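McyG protein (Microcystis aeruginosa PCC 7806, PDB 4R0M) probably activates phenylalanine-like substrates as acyl-adenylates and passes them to its peptidyl carrier domain during microcystin synthesis. Local coordinates at residues A[104-109]-A[114-119]. Numbering follows the deposited sequence.
Sequences PSYDLE and KKLENV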
loop_
_atom_site.group_PDB
_atom_site.type_symbol
_atom_site.label_atom_id
_atom_site.label_comp_id
_atom_site.label_asym_id
_atom_site.label_seq_id
_atom_site.Cartn_x
_atom_site.Cartn_y
_atom_site.Cartn_z
ATOM N N PRO A 104 4.678 15.770 -0.602
ATOM C CA PRO A 104 4.516 16.575 0.618
ATOM C C PRO A 104 4.737 18.064 0.356
ATOM O O PRO A 104 4.126 18.904 1.019
ATOM C CB PRO A 104 5.587 16.020 1.568
ATOM C CG PRO A 104 6.537 15.261 0.706
ATOM C CD PRO A 104 5.727 14.746 -0.447
ATOM N N SER A 105 5.607 18.376 -0.604
ATOM C CA SER A 105 5.753 19.735 -1.131
ATOM C C SER A 105 6.315 19.681 -2.549
ATOM O O SER A 105 6.891 18.672 -2.956
ATOM C CB SER A 105 6.641 20.599 -0.226
ATOM O OG SER A 105 7.983 20.153 -0.240
ATOM N N TYR A 106 6.145 20.769 -3.295
ATOM C CA TYR A 106 6.591 20.827 -4.685
ATOM C C TYR A 106 7.702 21.856 -4.912
ATOM O O TYR A 106 8.117 22.096 -6.050
ATOM C CB TYR A 106 5.393 21.065 -5.620
ATOM C CG TYR A 106 4.494 19.852 -5.742
ATOM C CD1 TYR A 106 3.464 19.629 -4.829
ATOM C CD2 TYR A 106 4.688 18.913 -6.757
ATOM C CE1 TYR A 106 2.647 18.513 -4.928
ATOM C CE2 TYR A 106 3.875 17.792 -6.866
ATOM C CZ TYR A 106 2.855 17.600 -5.950
ATOM O OH TYR A 106 2.045 16.493 -6.044
ATOM N N ASP A 107 8.182 22.448 -3.821
ATOM C CA ASP A 107 9.286 23.411 -3.866
ATOM C C ASP A 107 10.535 22.905 -3.135
ATOM O O ASP A 107 11.575 23.566 -3.134
ATOM C CB ASP A 107 8.843 24.773 -3.314
ATOM C CG ASP A 107 8.313 24.694 -1.887
ATOM O OD1 ASP A 107 8.304 23.597 -1.285
ATOM O OD2 ASP A 107 7.896 25.747 -1.361
ATOM N N LEU A 108 10.417 21.731 -2.518
ATOM C CA LEU A 108 11.531 21.084 -1.829
ATOM C C LEU A 108 11.794 19.694 -2.399
ATOM O O LEU A 108 10.892 19.051 -2.936
ATOM C CB LEU A 108 11.261 20.994 -0.323
ATOM C CG LEU A 108 11.055 22.283 0.486
ATOM C CD1 LEU A 108 10.492 21.951 1.860
ATOM C CD2 LEU A 108 12.339 23.095 0.607
ATOM N N GLU A 109 13.035 19.242 -2.254
ATOM C CA GLU A 109 13.515 17.984 -2.820
ATOM C C GLU A 109 12.924 16.774 -2.090
ATOM O O GLU A 109 13.135 16.605 -0.885
ATOM C CB GLU A 109 15.044 17.959 -2.740
ATOM C CG GLU A 109 15.760 17.200 -3.840
ATOM C CD GLU A 109 17.244 17.529 -3.893
ATOM O OE1 GLU A 109 18.059 16.691 -3.456
ATOM O OE2 GLU A 109 17.598 18.632 -4.361
ATOM N N LYS A 114 10.373 13.596 -7.665
ATOM C CA LYS A 114 11.251 12.896 -8.609
ATOM C C LYS A 114 10.495 11.839 -9.410
ATOM O O LYS A 114 10.705 11.700 -10.615
ATOM C CB LYS A 114 12.435 12.249 -7.881
ATOM C CG LYS A 114 13.499 13.234 -7.422
ATOM C CD LYS A 114 14.437 12.612 -6.395
ATOM C CE LYS A 114 15.344 13.665 -5.772
ATOM N NZ LYS A 114 16.171 13.114 -4.662
ATOM N N LYS A 115 9.618 11.106 -8.730
ATOM C CA LYS A 115 8.797 10.080 -9.367
ATOM C C LYS A 115 7.875 10.705 -10.416
ATOM O O LYS A 115 7.798 10.223 -11.546
ATOM C CB LYS A 115 7.989 9.317 -8.317
ATOM C CG LYS A 115 7.534 7.937 -8.761
ATOM C CD LYS A 115 6.663 7.292 -7.698
ATOM C CE LYS A 115 6.394 5.833 -8.014
ATOM N NZ LYS A 115 5.475 5.219 -7.017
ATOM N N LEU A 116 7.198 11.789 -10.036
ATOM C CA LEU A 116 6.327 12.529 -10.947
ATOM C C LEU A 116 7.063 12.951 -12.219
ATOM O O LEU A 116 6.558 12.744 -13.324
ATOM C CB LEU A 116 5.719 13.751 -10.245
ATOM C CG LEU A 116 5.002 14.811 -11.090
ATOM C CD1 LEU A 116 3.752 14.264 -11.772
ATOM C CD2 LEU A 116 4.664 16.023 -10.235
ATOM N N GLU A 117 8.255 13.527 -12.055
ATOM C CA GLU A 117 9.075 13.968 -13.186
ATOM C C GLU A 117 9.585 12.802 -14.032
ATOM O O GLU A 117 9.588 12.885 -15.261
ATOM C CB GLU A 117 10.244 14.841 -12.711
ATOM C CG GLU A 117 9.811 16.195 -12.165
ATOM C CD GLU A 117 10.967 17.070 -11.710
ATOM O OE1 GLU A 117 12.140 16.700 -11.921
ATOM O OE2 GLU A 117 10.699 18.144 -11.139
ATOM N N ASN A 118 10.012 11.725 -13.371
ATOM C CA ASN A 118 10.517 10.541 -14.070
ATOM C C ASN A 118 9.437 9.845 -14.891
ATOM O O ASN A 118 9.646 9.543 -16.066
ATOM C CB ASN A 118 11.164 9.550 -13.094
ATOM C CG ASN A 118 12.551 9.984 -12.642
ATOM O OD1 ASN A 118 13.217 10.784 -13.301
ATOM N ND2 ASN A 118 12.995 9.447 -11.510
ATOM N N VAL A 119 8.288 9.604 -14.263
ATOM C CA VAL A 119 7.144 8.983 -14.925
ATOM C C VAL A 119 6.684 9.851 -16.098
ATOM O O VAL A 119 6.411 9.338 -17.186
ATOM C CB VAL A 119 5.986 8.721 -13.929
ATOM C CG1 VAL A 119 4.714 8.301 -14.651
ATOM C CG2 VAL A 119 6.391 7.665 -12.910
#
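Glu109 and Lys114 mark the closest approach of the two backbones, and even there their CA atoms stand 8.0 Å apart. Residues 104-109 form an irregular loop, while 114-119 belong to helix 111-122, whose turns are closed by bonds such as Asn118 N to Lys114 O; no hydrogen bond links the segments, so side chains alone bridge them. The buried bridge is Tyr106 with Leu116. The tyrosine has CG anti to its carbonyl carbon (chi1 -72°), and although its CB does not point at the helix, the ring reaches over to it. Leu116 meets the ring at its edge, near the ring plane, with CD2 3.9 Å from CE2 of Tyr106, and the two side chains cross at about a right angle. The phenol oxygen is held by the backbone N of Ala103, which fixes the outer end of the ring, while Ile138 and Leu141 of helix 135-144 pack against Tyr106. Nearer the surface, the extended Lys114 chain brings CE within 4.0 Å of Glu109 CG. Their charged ends, NZ of Lys114 and OE1 of Glu109, remain 4.2 Å apart, too far for a salt bridge but probably mildly attractive. This is a beta-alpha connection of the four-stranded parallel sheet in an ANL-family adenylation domain: the loop leaving strand 96-99 folds back on the helix it leads into, and that helix packs through Leu116 on Ile74 and Gln76 of neighbouring strand 72-76.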